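Local coordinates for 3-deoxy-D-manno-octulosonate 8-phosphate phosphatase KdsC (PDB 4NAV), which probably hydrolyses 3-deoxy-D-manno-octulosonate 8-phosphate to KDO and inorganic phosphate in lipopolysaccharide synthesis, using magnesium, as a tetrameric phosphatase of the HAD superfamily, at residues M1-L6 and V162-L167; R21-D26 and Q112-G117; Q54-L59 and Q82-H87; A67-R72 and K93-A98; V129-A134 and V146-R151. All blocks are in the same frame, centred on the assembly; numbering follows the deposited sequence.

Contact 1 (M1-L6 and V162-L167); sequences MPYSPL and VCDVVL
Tyr3 swings its CG anti to the backbone N (chi1 159°), and Asp164 sets its carboxylate carbon beside its own backbone N; between them these torsions bring phenol and carboxylate together where the N-terminal arm, with an ST turn at Ser4, packs on helix 158-169 of the HAD-type alpha/beta fold. The phenol suits this place because it can reach across the gap and still offer a polar tip: Tyr3 OH donates to Asp164 OD2 at 3.1 Å. The oxygen is met on its anti side, 28° out of the carboxylate plane, with ring and carboxylate planes 83° apart. The other carboxylate oxygen, OD1, belongs to a salt bridge with Arg160, so the acid ties the arm to its own helix. Pro5 N sits over the centre of one face of the Tyr3 ring, 4.1 Å from its plane, and the rigid proline ring packs against the helix, CG reaching Asp164 CB at 3.7 Å. In the ST turn Leu6 N donates to Ser4 OG at 3.2 Å. The second subunit covers the tyrosine: its Trp141 meets the Tyr3 ring edge-to-face, and its Glu144 accepts from Tyr3 N. Branched Val165 serves two neighbours at once, CG2 lying 3.9 Å from Pro5 CB while CG1 meets Leu6 CD2 at 4.0 Å.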
# COMPACT_ATOMS: atom_id res chain seq x y z
N MET A 1 21.52 23.50 -5.54
CA MET A 1 20.40 24.48 -5.32
C MET A 1 19.38 24.01 -4.25
O MET A 1 18.57 23.11 -4.51
CB MET A 1 19.68 24.78 -6.65
CG MET A 1 18.48 25.71 -6.50
SD MET A 1 17.91 26.42 -8.04
CE MET A 1 16.46 27.33 -7.50
N PRO A 2 19.39 24.65 -3.07
CA PRO A 2 18.58 24.17 -1.94
C PRO A 2 17.07 24.06 -2.21
O PRO A 2 16.48 24.97 -2.79
CB PRO A 2 18.82 25.21 -0.83
CG PRO A 2 19.99 26.03 -1.27
CD PRO A 2 20.11 25.90 -2.76
N TYR A 3 16.47 22.93 -1.80
CA TYR A 3 15.01 22.73 -1.79
C TYR A 3 14.32 23.84 -1.02
O TYR A 3 14.75 24.17 0.08
CB TYR A 3 14.69 21.40 -1.16
CG TYR A 3 13.29 21.21 -0.62
CD1 TYR A 3 12.22 20.83 -1.45
CD2 TYR A 3 13.04 21.33 0.74
CE1 TYR A 3 10.95 20.60 -0.93
CE2 TYR A 3 11.79 21.11 1.25
CZ TYR A 3 10.74 20.75 0.43
OH TYR A 3 9.50 20.54 1.03
N SER A 4 13.31 24.45 -1.64
CA SER A 4 12.52 25.43 -0.95
C SER A 4 11.09 25.14 -1.22
O SER A 4 10.65 25.21 -2.36
CB SER A 4 12.78 26.86 -1.37
OG SER A 4 11.95 27.73 -0.56
N PRO A 5 10.35 24.85 -0.16
CA PRO A 5 8.93 24.58 -0.34
C PRO A 5 8.22 25.75 -1.02
O PRO A 5 7.17 25.54 -1.62
CB PRO A 5 8.41 24.38 1.07
CG PRO A 5 9.63 24.13 1.89
CD PRO A 5 10.72 24.90 1.26
N LEU A 6 8.83 26.94 -0.97
CA LEU A 6 8.18 28.16 -1.43
C LEU A 6 8.38 28.50 -2.89
O LEU A 6 7.63 29.32 -3.44
CB LEU A 6 8.68 29.34 -0.61
CG LEU A 6 8.37 29.25 0.87
CD1 LEU A 6 8.75 30.57 1.52
CD2 LEU A 6 6.89 28.95 1.10
N VAL A 162 2.62 20.51 3.31
CA VAL A 162 1.98 21.70 3.79
C VAL A 162 2.80 22.30 4.92
O VAL A 162 3.14 23.48 4.90
CB VAL A 162 0.55 21.39 4.27
CG1 VAL A 162 -0.02 22.51 5.15
CG2 VAL A 162 -0.35 21.18 3.08
N CYS A 163 3.10 21.49 5.93
CA CYS A 163 3.91 21.94 7.04
C CYS A 163 5.18 22.65 6.56
O CYS A 163 5.48 23.76 6.98
CB CYS A 163 4.24 20.78 7.93
SG CYS A 163 2.78 20.04 8.77
N ASP A 164 5.88 22.05 5.61
CA ASP A 164 7.12 22.66 5.11
C ASP A 164 6.91 24.06 4.53
O ASP A 164 7.67 24.99 4.83
CB ASP A 164 7.74 21.76 4.08
CG ASP A 164 8.23 20.44 4.65
OD1 ASP A 164 8.38 20.33 5.89
OD2 ASP A 164 8.53 19.53 3.85
N VAL A 165 5.81 24.25 3.80
CA VAL A 165 5.50 25.56 3.25
C VAL A 165 5.30 26.60 4.34
O VAL A 165 5.91 27.69 4.33
CB VAL A 165 4.23 25.49 2.39
CG1 VAL A 165 3.64 26.88 2.17
CG2 VAL A 165 4.54 24.78 1.07
N VAL A 166 4.49 26.23 5.33
CA VAL A 166 4.13 27.15 6.39
C VAL A 166 5.37 27.53 7.19
O VAL A 166 5.67 28.72 7.39
CB VAL A 166 3.07 26.52 7.29
CG1 VAL A 166 2.83 27.39 8.53
CG2 VAL A 166 1.77 26.42 6.53
N LEU A 167 6.11 26.51 7.61
CA LEU A 167 7.36 26.73 8.30
C LEU A 167 8.33 27.61 7.46
O LEU A 167 8.88 28.58 7.97
CB LEU A 167 7.99 25.40 8.63
CG LEU A 167 7.20 24.57 9.67
CD1 LEU A 167 7.72 23.16 9.77
CD2 LEU A 167 7.30 25.25 11.04

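Contact 2 (R21-D26 and Q112-G117)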
# COMPACT_ATOMS: atom_id res chain seq x y z
N ARG A 21 -1.73 30.73 12.16
CA ARG A 21 -1.57 30.47 13.58
C ARG A 21 -2.27 29.22 14.01
O ARG A 21 -2.01 28.67 15.10
CB ARG A 21 -2.12 31.64 14.38
CG ARG A 21 -1.51 32.98 13.98
CD ARG A 21 -0.12 33.30 14.46
NE ARG A 21 0.65 32.19 15.03
CZ ARG A 21 1.92 31.83 14.74
NH1 ARG A 21 2.66 32.39 13.79
NH2 ARG A 21 2.46 30.84 15.44
N LEU A 22 -3.22 28.77 13.20
CA LEU A 22 -3.95 27.54 13.51
C LEU A 22 -4.00 26.72 12.25
O LEU A 22 -4.41 27.20 11.19
CB LEU A 22 -5.33 27.88 14.03
CG LEU A 22 -6.31 26.70 14.13
CD1 LEU A 22 -5.90 25.78 15.26
CD2 LEU A 22 -7.72 27.19 14.34
N ALA A 23 -3.56 25.47 12.35
CA ALA A 23 -3.54 24.54 11.21
C ALA A 23 -4.43 23.36 11.53
O ALA A 23 -4.17 22.62 12.48
CB ALA A 23 -2.13 24.07 10.93
N CYS A 24 -5.49 23.17 10.74
CA CYS A 24 -6.44 22.09 10.99
C CYS A 24 -6.37 21.09 9.88
O CYS A 24 -6.22 21.48 8.73
CB CYS A 24 -7.86 22.63 11.05
SG CYS A 24 -8.10 23.91 12.29
N PHE A 25 -6.52 19.82 10.20
CA PHE A 25 -6.37 18.75 9.22
C PHE A 25 -7.49 17.75 9.33
O PHE A 25 -7.71 17.18 10.39
CB PHE A 25 -5.06 18.02 9.46
CG PHE A 25 -3.85 18.84 9.21
CD1 PHE A 25 -3.14 18.73 8.02
CD2 PHE A 25 -3.42 19.75 10.17
CE1 PHE A 25 -2.01 19.49 7.79
CE2 PHE A 25 -2.31 20.52 9.94
CZ PHE A 25 -1.60 20.39 8.76
N ASP A 26 -8.17 17.49 8.21
CA ASP A 26 -9.01 16.30 8.09
C ASP A 26 -8.14 15.09 8.38
O ASP A 26 -6.92 15.14 8.28
CB ASP A 26 -9.55 16.19 6.66
CG ASP A 26 -10.62 15.12 6.51
OD1 ASP A 26 -11.46 15.03 7.45
OD2 ASP A 26 -10.62 14.39 5.48
N GLN A 112 -6.51 33.66 9.78
CA GLN A 112 -5.28 33.14 10.36
C GLN A 112 -5.30 31.61 10.46
O GLN A 112 -4.50 31.02 11.16
CB GLN A 112 -5.08 33.73 11.75
CG GLN A 112 -4.99 35.24 11.79
CD GLN A 112 -5.02 35.78 13.22
OE1 GLN A 112 -6.08 35.82 13.87
NE2 GLN A 112 -3.88 36.24 13.71
N VAL A 113 -6.20 30.98 9.73
CA VAL A 113 -6.42 29.56 9.83
C VAL A 113 -6.14 28.86 8.50
O VAL A 113 -6.51 29.35 7.43
CB VAL A 113 -7.88 29.27 10.20
CG1 VAL A 113 -8.10 27.77 10.40
CG2 VAL A 113 -8.27 30.04 11.45
N LEU A 114 -5.50 27.71 8.59
CA LEU A 114 -5.26 26.84 7.47
C LEU A 114 -6.08 25.60 7.66
O LEU A 114 -6.15 25.08 8.79
CB LEU A 114 -3.81 26.41 7.44
CG LEU A 114 -3.45 25.35 6.38
CD1 LEU A 114 -2.02 25.61 5.94
CD2 LEU A 114 -3.62 23.92 6.84
N PHE A 115 -6.70 25.10 6.60
CA PHE A 115 -7.46 23.86 6.69
C PHE A 115 -7.13 22.96 5.54
O PHE A 115 -7.15 23.40 4.38
CB PHE A 115 -8.96 24.13 6.69
CG PHE A 115 -9.78 22.95 7.14
CD1 PHE A 115 -10.31 22.90 8.43
CD2 PHE A 115 -10.01 21.90 6.30
CE1 PHE A 115 -11.04 21.83 8.86
CE2 PHE A 115 -10.72 20.81 6.73
CZ PHE A 115 -11.26 20.77 8.01
N MET A 116 -6.84 21.71 5.82
CA MET A 116 -6.54 20.76 4.79
C MET A 116 -7.55 19.63 4.81
O MET A 116 -7.71 18.97 5.85
CB MET A 116 -5.17 20.19 5.00
CG MET A 116 -4.70 19.31 3.88
SD MET A 116 -3.09 18.69 4.31
CE MET A 116 -2.52 18.15 2.71
N GLY A 117 -8.23 19.41 3.69
CA GLY A 117 -9.23 18.34 3.59
C GLY A 117 -9.29 17.78 2.19
O GLY A 117 -8.69 18.32 1.29
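Six backbone hydrogen bonds join 21-26 to 112-117, pairing the central strand 22-25 of the Rossmann-like HAD sheet with its parallel neighbour 113-116. Gln112 O opens the series by accepting twice, from Arg21 N at 3.0 Å and from Leu22 N at 3.3 Å. The bonds then alternate between strands: Leu114 N gives to Leu22 O, Cys24 N to Leu114 O at 2.8 Å, and Met116 N to Cys24 O. The last, from Asp26 N to Met116 O at 2.8 Å, fixes the backbone of Asp26, a predicted magnesium ligand, at the C-terminal end of its strand. Its side chain has Lys95 as salt-bridge partner and comes close to Asp118, the other predicted ligand, a cluster of acids consistent with a metal site. Gly117 has no side chain, and its CA lies beside Asp26 CB. Apolar side chains line both faces of this strand pair. On one, Leu22 and Val113 lie side by side, pointing the same way, with Leu22 CD2 4.0 Å from Val113 CG1; Cys24 CB packs on Phe115 CD1 at 3.6 Å, and helix 95-105 lies over this side. On the other, Ala23 and Phe25 meet helix 50-61, Leu114 and Met116 helix 158-169. Met116 holds CG anti to its backbone N (chi1 -173°), and the sulfur of its extended chain passes obliquely by the Phe25 ring, a Met-aromatic contact. SD is 4.8 Å from the ring centroid, 72° off the normal, and 3.7 Å from Phe25 CD1.

Contact 3 (Q54-L59 and Q82-H87)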
# COMPACT_ATOMS: atom_id res chain seq x y z
N GLN A 54 6.34 14.10 11.71
CA GLN A 54 7.43 15.01 11.91
C GLN A 54 6.99 16.44 11.53
O GLN A 54 7.26 17.38 12.28
CB GLN A 54 8.65 14.58 11.09
CG GLN A 54 9.92 15.35 11.41
CD GLN A 54 10.27 15.29 12.90
OE1 GLN A 54 10.50 14.22 13.44
NE2 GLN A 54 10.34 16.44 13.54
N GLY A 55 6.28 16.61 10.42
CA GLY A 55 5.81 17.95 10.05
C GLY A 55 4.88 18.60 11.08
O GLY A 55 4.99 19.78 11.38
N LEU A 56 3.99 17.81 11.65
CA LEU A 56 3.01 18.36 12.56
C LEU A 56 3.61 18.84 13.88
O LEU A 56 3.26 19.89 14.38
CB LEU A 56 1.90 17.33 12.78
CG LEU A 56 1.09 17.07 11.50
CD1 LEU A 56 0.20 15.86 11.72
CD2 LEU A 56 0.26 18.26 11.09
N LYS A 57 4.52 18.04 14.43
CA LYS A 57 5.28 18.42 15.60
C LYS A 57 6.02 19.75 15.37
O LYS A 57 6.09 20.59 16.26
CB LYS A 57 6.30 17.34 15.93
CG LYS A 57 5.71 16.17 16.69
CD LYS A 57 6.76 15.10 16.91
CE LYS A 57 6.17 13.94 17.71
NZ LYS A 57 7.04 12.74 17.82
N GLN A 58 6.52 19.94 14.16
CA GLN A 58 7.33 21.11 13.87
C GLN A 58 6.50 22.35 13.84
O GLN A 58 6.95 23.41 14.30
CB GLN A 58 8.01 20.92 12.57
CG GLN A 58 8.81 19.66 12.57
CD GLN A 58 10.20 19.87 12.99
OE1 GLN A 58 10.57 19.62 14.15
NE2 GLN A 58 11.01 20.39 12.06
N LEU A 59 5.29 22.22 13.31
CA LEU A 59 4.29 23.28 13.44
C LEU A 59 4.03 23.59 14.90
O LEU A 59 4.08 24.74 15.32
CB LEU A 59 2.99 22.90 12.77
CG LEU A 59 2.93 22.91 11.25
CD1 LEU A 59 1.52 22.65 10.81
CD2 LEU A 59 3.41 24.24 10.65
N GLN A 82 -2.54 12.37 20.53
CA GLN A 82 -1.77 12.29 21.77
C GLN A 82 -0.30 12.02 21.45
O GLN A 82 0.56 12.73 21.94
CB GLN A 82 -2.33 11.27 22.77
N ASP A 83 -0.02 11.07 20.57
CA ASP A 83 1.37 10.72 20.23
C ASP A 83 2.17 11.90 19.70
O ASP A 83 3.39 11.94 19.86
CB ASP A 83 1.41 9.59 19.21
CG ASP A 83 0.77 8.32 19.71
OD1 ASP A 83 0.42 8.29 20.91
OD2 ASP A 83 0.59 7.36 18.92
N LEU A 84 1.51 12.85 19.05
CA LEU A 84 2.19 14.00 18.46
C LEU A 84 2.01 15.29 19.28
O LEU A 84 2.64 16.31 18.95
CB LEU A 84 1.72 14.23 17.01
CG LEU A 84 1.88 13.05 16.04
CD1 LEU A 84 1.13 13.30 14.75
CD2 LEU A 84 3.35 12.76 15.76
N GLY A 85 1.13 15.25 20.29
CA GLY A 85 0.83 16.42 21.11
C GLY A 85 0.00 17.47 20.39
O GLY A 85 0.36 18.66 20.38
N LEU A 86 -1.11 17.05 19.77
CA LEU A 86 -2.01 17.97 19.07
C LEU A 86 -3.45 17.87 19.57
O LEU A 86 -3.86 16.83 20.08
CB LEU A 86 -2.04 17.70 17.56
CG LEU A 86 -0.85 17.39 16.64
CD1 LEU A 86 0.54 17.29 17.24
CD2 LEU A 86 -1.16 16.11 15.93
N HIS A 87 -4.20 18.96 19.44
CA HIS A 87 -5.63 18.95 19.74
C HIS A 87 -6.36 18.10 18.75
O HIS A 87 -6.00 18.08 17.58
CB HIS A 87 -6.26 20.33 19.51
CG HIS A 87 -7.40 20.65 20.42
ND1 HIS A 87 -8.71 20.33 20.11
CD2 HIS A 87 -7.45 21.29 21.61
CE1 HIS A 87 -9.51 20.74 21.07
NE2 HIS A 87 -8.77 21.33 22.00
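Leu84 meets helix 50-61 with both of its branches, one turned to the buried side of the contact and the other to the solvent side. Inward, Leu84 CD1 faces Leu56 CD1 at 4.1 Å, the two side chains crossing obliquely; Leu86 appears to approach the same Leu56 methyl, though its side chain is less surely placed. Leucine suits these places, since its forked end fills the wedge between two helices and the sheet: Leu56 also touches Phe25 and Val66. Outward, the cover is an exposed lysine. Lys57 keeps CG beside its backbone N (chi1 -81°), and from there the chain runs extended across Leu84 at about a right angle, laying CE 3.6 Å from Leu84 CD2. A long aliphatic stem with a charged end can shield a leucine methyl and still remain at the surface. Further along the exposed side, Asp83 directs its carboxylate away from helix 50-61, to a hydrogen bond with Tyr38 of the second subunit. No hydrogen bond joins the two segments, and they bury only 226 Å² between them. Gly85 ends helix 75-84 in a Schellman motif, at a phi of 72° that glycine adopts easily. Helix 50-61, leading into strand 65-70, thus packs against the end of helix 75-84, the helix of the beta-alpha-beta crossover from strand 65-70 to strand 87-90 in the Rossmann-like HAD core.

Contact 4 (A67-R72 and K93-A98)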
# COMPACT_ATOMS: atom_id res chain seq x y z
N ALA A 67 -4.67 21.09 14.96
CA ALA A 67 -5.88 20.40 15.33
C ALA A 67 -6.26 19.40 14.27
O ALA A 67 -6.11 19.67 13.08
CB ALA A 67 -7.00 21.40 15.51
N LEU A 68 -6.71 18.23 14.70
CA LEU A 68 -7.27 17.23 13.80
C LEU A 68 -8.77 17.27 13.94
O LEU A 68 -9.27 17.42 15.05
CB LEU A 68 -6.78 15.84 14.17
CG LEU A 68 -5.29 15.68 14.38
CD1 LEU A 68 -4.95 14.22 14.63
CD2 LEU A 68 -4.51 16.21 13.19
N ILE A 69 -9.49 17.19 12.83
CA ILE A 69 -10.93 17.34 12.84
C ILE A 69 -11.56 16.28 11.97
O ILE A 69 -11.35 16.25 10.76
CB ILE A 69 -11.36 18.74 12.39
CG1 ILE A 69 -10.56 19.79 13.18
CG2 ILE A 69 -12.86 18.91 12.58
CD1 ILE A 69 -11.10 21.20 13.14
N THR A 70 -12.31 15.39 12.61
CA THR A 70 -12.92 14.26 11.96
C THR A 70 -14.40 14.16 12.36
O THR A 70 -14.78 14.46 13.50
CB THR A 70 -12.19 12.94 12.30
OG1 THR A 70 -13.04 11.82 12.02
CG2 THR A 70 -11.80 12.89 13.78
N ALA A 71 -15.22 13.74 11.41
CA ALA A 71 -16.63 13.44 11.67
C ALA A 71 -16.78 12.07 12.35
O ALA A 71 -17.72 11.86 13.12
CB ALA A 71 -17.42 13.47 10.37
N ARG A 72 -15.85 11.15 12.07
CA ARG A 72 -15.87 9.79 12.64
C ARG A 72 -15.58 9.89 14.12
O ARG A 72 -14.93 10.81 14.56
CB ARG A 72 -14.83 8.88 11.96
N LYS A 93 -20.17 17.35 13.50
CA LYS A 93 -21.28 17.44 12.55
C LYS A 93 -20.95 18.51 11.49
O LYS A 93 -21.15 18.28 10.30
CB LYS A 93 -22.61 17.76 13.28
N ASN A 94 -20.42 19.65 11.92
CA ASN A 94 -20.01 20.70 10.98
C ASN A 94 -18.61 21.24 11.25
O ASN A 94 -18.34 21.80 12.32
CB ASN A 94 -21.02 21.86 10.98
CG ASN A 94 -20.60 22.99 10.06
OD1 ASN A 94 -19.59 23.65 10.32
ND2 ASN A 94 -21.33 23.20 8.97
N LYS A 95 -17.74 21.12 10.25
CA LYS A 95 -16.33 21.43 10.45
C LYS A 95 -16.08 22.93 10.53
O LYS A 95 -15.28 23.38 11.35
CB LYS A 95 -15.48 20.75 9.39
CG LYS A 95 -15.70 19.24 9.40
CD LYS A 95 -14.52 18.47 8.85
CE LYS A 95 -14.75 16.97 8.97
NZ LYS A 95 -13.54 16.17 8.61
N ARG A 96 -16.81 23.70 9.74
CA ARG A 96 -16.77 25.16 9.88
C ARG A 96 -16.99 25.58 11.33
O ARG A 96 -16.16 26.28 11.89
CB ARG A 96 -17.82 25.85 8.99
CG ARG A 96 -17.61 27.34 8.85
CD ARG A 96 -18.57 27.99 7.85
NE ARG A 96 -19.80 28.54 8.39
CZ ARG A 96 -20.94 27.87 8.52
NH1 ARG A 96 -21.03 26.59 8.17
NH2 ARG A 96 -22.00 28.49 9.01
N LEU A 97 -18.09 25.14 11.93
CA LEU A 97 -18.44 25.51 13.32
C LEU A 97 -17.33 25.09 14.27
O LEU A 97 -16.98 25.84 15.17
CB LEU A 97 -19.79 24.94 13.74
N ALA A 98 -16.75 23.91 14.06
CA ALA A 98 -15.65 23.46 14.90
C ALA A 98 -14.48 24.42 14.79
O ALA A 98 -13.96 24.89 15.80
CB ALA A 98 -15.22 22.07 14.51
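Strand 65-70 carries Ile69 past the first turn of helix 95-105, with the CA atoms of Ile69 and Lys95 7.2 Å apart; further on, Ala71 CA comes within 6.2 Å of Lys93 CA. Strand end and helix start lie together at the C-terminal edge of the sheet in the Rossmann-like HAD fold, beside the predicted magnesium site. Asn94 is the N-cap of the helix: its OD1 accepts from Leu97 N at 2.7 Å, nearly straight at 168°, a role that suits a short side chain with a carbonyl. Lys95 places CG beside its backbone N (chi1 -57°). Beyond CG the chain is extended, and its long stem slides past Ile69 in the opposite direction. That stem is buried, and branched Ile69 supplies the apolar wall, its CG2 lying 4.1 Å from Lys95 CD. Ala98, one helical turn on, is small enough to admit the same methyl, with CB 4.4 Å from Ile69 CG2. The ammonium has acidic partners too, Asp122 as well as Asp26. It would therefore be expected to offset some of the negative charge gathered there, consistent with the motif III lysine of HAD phosphatases. Its bond across this contact goes to the strand backbone: Lys95 NZ donates to Ile69 O at 3.1 Å from 41° above the carbonyl plane.

Contact 5 (V129-A134 and V146-R151); sequences VGLPVA and VQWHTR
Val133 lies side by side with Trp148, pointing the same way, and sets a methyl over one face of the indole. With CG1 between the backbone N and the carbonyl carbon (chi1 53°), CG2 is left anti to the N; it stands 3.7 Å from the centroid of the five-membered ring and 21° off the normal, a CH-pi contact. Leu131 comes from a different direction, with CG in the indole plane at the edge and CD2 3.7 Å from Trp148 CZ3. Tryptophan suits this place because one broad, flat group can meet a valine on its face and a leucine at its rim while reaching Val165 of helix 158-169 and Leu13 of helix 11-17. Beside Leu126, Pro132 and Val146 pass each other head to tail, CB to CG1 at 4.0 Å. The backbones pair at Ala134: Ala134 N donates to Trp148 O at 3.1 Å, and Thr150 N returns a bond to Ala134 O at 3.1 Å. With its hydroxyl bonded to Ala152 O, Thr150 keeps CG2 for Val133. Together the indole and this single bridge, Ala134 with His149, close the outer border of the Rossmann-like HAD sheet at strand 131-133.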
# COMPACT_ATOMS: atom_id res chain seq x y z
N VAL A 129 -11.93 29.36 5.54
CA VAL A 129 -10.62 29.71 6.11
C VAL A 129 -9.73 30.59 5.21
O VAL A 129 -9.94 30.69 4.01
CB VAL A 129 -9.83 28.47 6.54
CG1 VAL A 129 -10.59 27.71 7.61
CG2 VAL A 129 -9.53 27.57 5.35
N GLY A 130 -8.77 31.23 5.83
CA GLY A 130 -7.82 32.02 5.11
C GLY A 130 -6.99 31.19 4.13
O GLY A 130 -6.67 31.65 3.03
N LEU A 131 -6.62 29.97 4.52
CA LEU A 131 -5.75 29.15 3.67
C LEU A 131 -6.21 27.69 3.57
O LEU A 131 -5.78 26.82 4.32
CB LEU A 131 -4.32 29.21 4.18
CG LEU A 131 -3.28 28.54 3.27
CD1 LEU A 131 -3.45 28.96 1.81
CD2 LEU A 131 -1.87 28.88 3.74
N PRO A 132 -7.13 27.41 2.64
CA PRO A 132 -7.51 26.04 2.40
C PRO A 132 -6.44 25.34 1.58
O PRO A 132 -5.79 25.97 0.77
CB PRO A 132 -8.80 26.18 1.60
CG PRO A 132 -8.67 27.45 0.88
CD PRO A 132 -7.81 28.35 1.74
N VAL A 133 -6.29 24.04 1.76
CA VAL A 133 -5.36 23.27 0.94
C VAL A 133 -5.90 21.83 0.80
O VAL A 133 -6.59 21.30 1.68
CB VAL A 133 -3.91 23.34 1.50
CG1 VAL A 133 -3.85 22.95 2.99
CG2 VAL A 133 -2.97 22.49 0.70
N ALA A 134 -5.67 21.22 -0.35
CA ALA A 134 -6.14 19.85 -0.62
C ALA A 134 -5.03 18.98 -1.18
O ALA A 134 -4.18 19.47 -1.96
CB ALA A 134 -7.27 19.87 -1.60
N VAL A 146 -10.54 24.68 -4.37
CA VAL A 146 -9.36 25.09 -3.60
C VAL A 146 -8.17 25.27 -4.51
O VAL A 146 -7.86 24.41 -5.31
CB VAL A 146 -8.99 24.01 -2.59
CG1 VAL A 146 -7.76 24.43 -1.80
CG2 VAL A 146 -10.17 23.71 -1.67
N GLN A 147 -7.47 26.38 -4.38
CA GLN A 147 -6.39 26.68 -5.30
C GLN A 147 -5.11 25.90 -5.00
O GLN A 147 -4.49 25.34 -5.91
CB GLN A 147 -6.21 28.17 -5.36
CG GLN A 147 -7.61 28.76 -5.50
CD GLN A 147 -7.63 30.16 -6.05
OE1 GLN A 147 -6.80 31.00 -5.67
NE2 GLN A 147 -8.60 30.42 -6.94
N TRP A 148 -4.78 25.76 -3.72
CA TRP A 148 -3.52 25.11 -3.34
C TRP A 148 -3.67 23.58 -3.26
O TRP A 148 -4.38 23.07 -2.41
CB TRP A 148 -2.97 25.70 -2.04
CG TRP A 148 -1.71 25.10 -1.57
CD1 TRP A 148 -0.82 24.35 -2.29
CD2 TRP A 148 -1.15 25.24 -0.27
NE1 TRP A 148 0.24 23.98 -1.49
CE2 TRP A 148 0.06 24.52 -0.25
CE3 TRP A 148 -1.57 25.89 0.88
CZ2 TRP A 148 0.84 24.45 0.86
CZ3 TRP A 148 -0.80 25.79 2.00
CH2 TRP A 148 0.39 25.07 1.98
N HIS A 149 -3.00 22.87 -4.16
CA HIS A 149 -2.97 21.42 -4.14
C HIS A 149 -1.56 20.99 -3.88
O HIS A 149 -0.67 21.48 -4.54
CB HIS A 149 -3.41 20.86 -5.50
CG HIS A 149 -4.79 21.27 -5.93
ND1 HIS A 149 -5.38 20.77 -7.07
CD2 HIS A 149 -5.69 22.12 -5.38
CE1 HIS A 149 -6.58 21.31 -7.21
NE2 HIS A 149 -6.79 22.12 -6.19
N THR A 150 -1.33 20.07 -2.97
CA THR A 150 -0.02 19.52 -2.80
C THR A 150 0.33 18.61 -3.97
O THR A 150 -0.53 17.97 -4.58
CB THR A 150 0.09 18.71 -1.49
OG1 THR A 150 -0.82 17.60 -1.48
CG2 THR A 150 -0.19 19.62 -0.29
N ARG A 151 1.61 18.51 -4.24
CA ARG A 151 2.07 17.51 -5.20
C ARG A 151 1.78 16.09 -4.65
O ARG A 151 1.37 15.24 -5.39
CB ARG A 151 3.56 17.69 -5.51
CG ARG A 151 3.85 18.81 -6.49
CD ARG A 151 5.29 19.32 -6.41
NE ARG A 151 5.41 20.53 -5.58
CZ ARG A 151 5.94 20.61 -4.35
NH1 ARG A 151 6.47 19.55 -3.74
NH2 ARG A 151 5.96 21.79 -3.73

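In the fold
Contact 1 joins the N-terminal arm to helix 158-169 and so encloses all the other contacts along the chain. Contact 2 lies near the middle of the parallel sheet, its centre about 10 Å from that of contact 5 and 11 Å from that of contact 4; these flank it through strands 131-133 and 65-70. Contacts 3 and 4 alternate along the chain, and both lie inside the loop closed by contact 2, whereas contact 5 follows it. Helices 50-61 and 158-169 pack together, linking contacts 1 and 3, which both touch the second subunit. Contacts 2 and 4 meet at Asp26 and Lys95, bringing sequence-distant segments together at the predicted magnesium site.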